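Local coordinates for methionine import ATP-binding protein metN 2 (Enterococcus faecalis, PDB 2QSW) that belongs to the ATP-binding subunits of ABC-type importers and is represented here by its C-terminal NIL domain, a member of the ACT clan, at residues 38-41 with 42-46. Numbering follows the deposited sequence.
With ZN (zinc ion), chain C.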
# COMPACT_ATOMS: atom_id res chain seq x y z
N PRO A 38 12.54 -9.18 -16.13
CA PRO A 38 11.76 -10.29 -15.56
C PRO A 38 11.33 -9.96 -14.13
O PRO A 38 12.02 -10.24 -13.17
CB PRO A 38 12.71 -11.46 -15.67
CG PRO A 38 13.76 -11.03 -16.68
CD PRO A 38 13.93 -9.58 -16.36
N ILE A 39 10.21 -9.27 -14.03
CA ILE A 39 9.77 -8.58 -12.80
C ILE A 39 9.74 -9.49 -11.58
O ILE A 39 10.31 -9.19 -10.52
CB ILE A 39 8.34 -8.00 -12.97
CG1 ILE A 39 8.31 -6.89 -14.02
CG2 ILE A 39 7.79 -7.46 -11.63
CD1 ILE A 39 9.07 -5.66 -13.66
N ILE A 40 9.06 -10.63 -11.72
CA ILE A 40 8.84 -11.45 -10.52
C ILE A 40 10.14 -12.04 -10.03
O ILE A 40 10.47 -11.98 -8.83
CB ILE A 40 7.78 -12.54 -10.71
CG1 ILE A 40 6.41 -11.90 -10.98
CG2 ILE A 40 7.75 -13.47 -9.50
CD1 ILE A 40 5.84 -11.00 -9.85
N SER A 41 10.95 -12.61 -10.92
CA SER A 41 12.26 -13.12 -10.44
C SER A 41 13.16 -11.99 -9.92
O SER A 41 13.95 -12.20 -8.97
CB SER A 41 12.98 -13.93 -11.53
OG SER A 41 13.03 -13.21 -12.73
N HIS A 42 13.08 -10.82 -10.55
CA HIS A 42 13.89 -9.70 -10.14
C HIS A 42 13.65 -9.35 -8.65
O HIS A 42 14.57 -9.20 -7.86
CB HIS A 42 13.56 -8.52 -11.02
CG HIS A 42 14.42 -7.33 -10.78
ND1 HIS A 42 15.56 -7.09 -11.51
CD2 HIS A 42 14.31 -6.32 -9.89
CE1 HIS A 42 16.12 -5.97 -11.08
NE2 HIS A 42 15.38 -5.48 -10.11
N ILE A 43 12.38 -9.26 -8.29
CA ILE A 43 12.04 -8.91 -6.90
C ILE A 43 12.33 -10.07 -5.93
O ILE A 43 12.77 -9.83 -4.80
CB ILE A 43 10.60 -8.31 -6.72
CG1 ILE A 43 9.46 -9.32 -6.95
CG2 ILE A 43 10.48 -7.08 -7.59
CD1 ILE A 43 8.23 -9.00 -6.12
N VAL A 44 12.12 -11.32 -6.37
CA VAL A 44 12.46 -12.44 -5.54
C VAL A 44 13.91 -12.39 -5.12
O VAL A 44 14.23 -12.54 -3.94
CB VAL A 44 12.17 -13.78 -6.26
CG1 VAL A 44 12.87 -14.96 -5.53
CG2 VAL A 44 10.65 -14.00 -6.37
N GLN A 45 14.79 -12.14 -6.09
CA GLN A 45 16.21 -12.16 -5.85
C GLN A 45 16.68 -10.93 -5.10
O GLN A 45 17.52 -11.02 -4.18
CB GLN A 45 16.91 -12.28 -7.20
CG GLN A 45 16.68 -13.63 -7.80
CD GLN A 45 17.27 -13.79 -9.16
OE1 GLN A 45 16.99 -13.03 -10.11
NE2 GLN A 45 18.07 -14.82 -9.30
N GLU A 46 16.14 -9.77 -5.45
CA GLU A 46 16.63 -8.54 -4.85
C GLU A 46 16.18 -8.37 -3.41
O GLU A 46 16.97 -7.85 -2.59
CB GLU A 46 16.19 -7.34 -5.66
CG GLU A 46 16.64 -6.02 -5.09
CD GLU A 46 16.53 -4.89 -6.09
OE1 GLU A 46 16.33 -5.13 -7.27
OE2 GLU A 46 16.64 -3.72 -5.69
ZN ZN C . 15.99 -4.03 -8.83
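Pro38, the N-cap residue of helix 39-47, offers its carbonyl O to the backbone N of His42 at 2.9 Å, the first bond of the opening turn. The same oxygen accepts a second, longer bond from Ser41 OG at 3.2 Å; this hydroxyl comes from above the carbonyl plane, 44° out of it. With chi1 at 51°, OG lies between its own backbone N and carbonyl carbon, from where it reaches back to the N-cap carbonyl. Three further i to i+4 backbone bonds carry the helix onward, from Ile43 N to Ile39 O, from Val44 N to Ile40 O and from Gln45 N to Ser41 O.

One turn apart, His42 and Glu46 bind the same zinc ion, with NE2 of His42 at 2.0 Å and OE1 of Glu46 at 1.9 Å. Spaced i, i+4, they project from the same flank of the helix, a common way for a helix to supply two ligands to one zinc. Both side chains leave the backbone with CG anti to N, and the extended Glu46 chain brings OE1 to the metal from the following turn, 3.0 Å from His42 NE2. Glu46 OE2 stays 3.2 Å from the zinc, so the carboxylate binds essentially through one oxygen.

Apolar contact between the segments is slight: CG2 of Ile40 and CG2 of Val44 meet at 4.3 Å. These two side chains rest on Val51 of strand 50-61, whereas Ile39 and Ile43 pack against Leu87 of helix 77-89, seating helix 39-47 against both elements.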